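Local coordinates for protein probable D-tyrosyl-tRNA(Tyr) deacylase 1 (Homo sapiens, PDB 2OKV) that hydrolyses mischarged D-aminoacyl-tRNAs and glycyl-tRNA(Ala) as a homodimer, rejecting L-amino acids, and is a possible ATPase in DNA replication, at residues V5-R10 with R53-E58. Residues are numbered along the deposited sequence; the frame is centred on the assembly and turned at random.
Sequences VQRVTR and RVFEDE
Arg7 runs straight out from its strand, CG anti to the backbone N (chi1 179°), and bends only at chi3 (75°), which lays its methylenes against Val54 and Phe55 and brings NH1 to the carbonyl oxygen of Val54. Phe55, with CG anti to its own carbonyl carbon, sends its ring back toward the same methylenes. Val54 and Phe55 form a classic beta bulge opposite Lys65 in the short 53-55/65-66 hairpin, and the contact joins this bulge to strand 2-8, an inner strand of the five-stranded mixed sheet of the DTD fold. It is a worked example of an arginine whose methylenes pack while its guanidinium bonds. Arg7 CG lies 3.6 Å from Phe55 CE2, and Arg7 CD is 3.7 Å from Val54 CG1. That methyl also sits over the centre of the Phe55 ring, so valine, phenylalanine and arginine methylenes pack as one apolar group; Tyr72 adds an edge-to-face ring contact to Phe55. At the guanidinium, Arg7 NH1 donates to Val54 O at 3.0 Å, a bent bond (139° at the hydrogen) whose acceptor is tilted out of the guanidinium plane. NH2 bonds to the carbonyl of Asp138, just before Gly139 and Pro140, the probable Gly-cisPro motif, so the guanidinium links the bulge to that turn. Glu56 is too far for a direct salt bridge, its OE2 being 4.8 Å from Arg7 NH1. One water at the guanidinium edge, in its plane, spans the gap: its O accepts from Arg7 NH1 at 2.7 Å and donates to Glu56 OE2 at 3.0 Å.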
loop_
_atom_site.group_PDB
_atom_site.type_symbol
_atom_site.label_atom_id
_atom_site.label_comp_id
_atom_site.label_asym_id
_atom_site.label_seq_id
_atom_site.Cartn_x
_atom_site.Cartn_y
_atom_site.Cartn_z
ATOM N N VAL B 5 -3.841 -2.802 -3.109
ATOM C CA VAL B 5 -4.253 -4.131 -2.703
ATOM C C VAL B 5 -3.033 -4.863 -2.161
ATOM O O VAL B 5 -1.987 -4.961 -2.832
ATOM C CB VAL B 5 -4.855 -4.905 -3.902
ATOM C CG1 VAL B 5 -5.186 -6.318 -3.507
ATOM C CG2 VAL B 5 -6.115 -4.198 -4.437
ATOM N N GLN B 6 -3.140 -5.347 -0.932
ATOM C CA GLN B 6 -2.032 -6.092 -0.331
ATOM C C GLN B 6 -2.491 -7.502 0.003
ATOM O O GLN B 6 -3.529 -7.676 0.634
ATOM C CB GLN B 6 -1.522 -5.387 0.933
ATOM C CG GLN B 6 -0.851 -4.036 0.642
ATOM C CD GLN B 6 -0.411 -3.300 1.899
ATOM O OE1 GLN B 6 0.637 -3.607 2.483
ATOM N NE2 GLN B 6 -1.189 -2.270 2.291
ATOM N N ARG B 7 -1.719 -8.500 -0.411
ATOM C CA ARG B 7 -2.046 -9.885 -0.087
ATOM C C ARG B 7 -1.661 -10.108 1.362
ATOM O O ARG B 7 -0.549 -9.788 1.758
ATOM C CB ARG B 7 -1.279 -10.860 -0.988
ATOM C CG ARG B 7 -1.553 -12.334 -0.674
ATOM C CD ARG B 7 -0.846 -13.283 -1.626
ATOM N NE ARG B 7 0.586 -13.370 -1.343
ATOM C CZ ARG B 7 1.443 -14.132 -2.011
ATOM N NH1 ARG B 7 1.027 -14.866 -3.041
ATOM N NH2 ARG B 7 2.729 -14.144 -1.659
ATOM N N VAL B 8 -2.567 -10.676 2.151
ATOM C CA VAL B 8 -2.304 -10.826 3.590
ATOM C C VAL B 8 -2.401 -12.272 4.096
ATOM O O VAL B 8 -3.199 -13.078 3.557
ATOM C CB VAL B 8 -3.218 -9.897 4.440
ATOM C CG1 VAL B 8 -2.968 -8.426 4.093
ATOM C CG2 VAL B 8 -4.699 -10.255 4.279
ATOM N N THR B 9 -1.606 -12.614 5.119
ATOM C CA THR B 9 -1.911 -13.858 5.828
ATOM C C THR B 9 -2.972 -13.590 6.899
ATOM O O THR B 9 -3.731 -14.480 7.251
ATOM C CB THR B 9 -0.677 -14.654 6.377
ATOM O OG1 THR B 9 -0.458 -14.333 7.739
ATOM C CG2 THR B 9 0.542 -14.403 5.590
ATOM N N ARG B 10 -3.044 -12.339 7.364
ATOM C CA ARG B 10 -4.126 -11.867 8.212
ATOM C C ARG B 10 -4.151 -10.333 8.217
ATOM O O ARG B 10 -3.194 -9.696 7.820
ATOM C CB ARG B 10 -3.997 -12.421 9.646
ATOM C CG ARG B 10 -2.687 -12.059 10.346
ATOM C CD ARG B 10 -2.590 -12.634 11.767
ATOM N NE ARG B 10 -2.671 -14.099 11.804
ATOM C CZ ARG B 10 -1.664 -14.942 11.564
ATOM N NH1 ARG B 10 -0.449 -14.493 11.263
ATOM N NH2 ARG B 10 -1.873 -16.248 11.645
ATOM N N ARG B 53 -5.601 -11.942 -9.680
ATOM C CA ARG B 53 -4.908 -13.215 -9.443
ATOM C C ARG B 53 -3.604 -13.021 -8.665
ATOM O O ARG B 53 -2.519 -12.899 -9.246
ATOM C CB ARG B 53 -4.590 -13.911 -10.768
ATOM C CG ARG B 53 -5.775 -14.471 -11.559
ATOM C CD ARG B 53 -5.296 -14.858 -12.999
ATOM N NE ARG B 53 -5.803 -16.153 -13.432
ATOM C CZ ARG B 53 -5.052 -17.145 -13.926
ATOM N NH1 ARG B 53 -3.731 -17.015 -14.069
ATOM N NH2 ARG B 53 -5.627 -18.286 -14.274
ATOM N N VAL B 54 -3.725 -13.036 -7.348
ATOM C CA VAL B 54 -2.611 -12.759 -6.470
ATOM C C VAL B 54 -2.199 -14.007 -5.659
ATOM O O VAL B 54 -1.201 -14.000 -4.928
ATOM C CB VAL B 54 -3.010 -11.535 -5.610
ATOM C CG1 VAL B 54 -3.116 -11.851 -4.137
ATOM C CG2 VAL B 54 -2.172 -10.334 -5.947
ATOM N N PHE B 55 -2.966 -15.085 -5.822
ATOM C CA PHE B 55 -2.746 -16.321 -5.059
ATOM C C PHE B 55 -2.215 -17.474 -5.904
ATOM O O PHE B 55 -2.390 -17.492 -7.126
ATOM C CB PHE B 55 -4.034 -16.727 -4.329
ATOM C CG PHE B 55 -4.520 -15.681 -3.363
ATOM C CD1 PHE B 55 -5.553 -14.808 -3.713
ATOM C CD2 PHE B 55 -3.920 -15.543 -2.110
ATOM C CE1 PHE B 55 -5.978 -13.803 -2.822
ATOM C CE2 PHE B 55 -4.347 -14.546 -1.205
ATOM C CZ PHE B 55 -5.373 -13.672 -1.575
ATOM N N GLU B 56 -1.557 -18.426 -5.238
ATOM C CA GLU B 56 -1.041 -19.641 -5.889
ATOM C C GLU B 56 -2.116 -20.732 -6.006
ATOM O O GLU B 56 -3.061 -20.757 -5.217
ATOM C CB GLU B 56 0.137 -20.217 -5.094
ATOM C CG GLU B 56 1.284 -19.259 -4.810
ATOM C CD GLU B 56 2.317 -19.847 -3.835
ATOM O OE1 GLU B 56 2.199 -21.038 -3.455
ATOM O OE2 GLU B 56 3.257 -19.114 -3.450
ATOM N N ASP B 57 -1.966 -21.620 -6.987
ATOM C CA ASP B 57 -2.722 -22.881 -7.030
ATOM C C ASP B 57 -2.050 -23.964 -6.162
ATOM O O ASP B 57 -1.033 -23.698 -5.526
ATOM C CB ASP B 57 -2.956 -23.355 -8.479
ATOM C CG ASP B 57 -1.678 -23.807 -9.188
ATOM O OD1 ASP B 57 -0.595 -23.896 -8.556
ATOM O OD2 ASP B 57 -1.764 -24.089 -10.401
ATOM N N GLU B 58 -2.625 -25.168 -6.125
ATOM C CA GLU B 58 -2.109 -26.242 -5.258
ATOM C C GLU B 58 -0.696 -26.706 -5.608
ATOM O O GLU B 58 0.065 -27.092 -4.716
ATOM C CB GLU B 58 -3.080 -27.432 -5.179
ATOM C CG GLU B 58 -3.925 -27.424 -3.899
ATOM C CD GLU B 58 -4.669 -26.106 -3.681
ATOM O OE1 GLU B 58 -5.665 -25.858 -4.401
ATOM O OE2 GLU B 58 -4.273 -25.322 -2.787
HETATM O O HOH W 1 2.874 -16.297 -4.474
#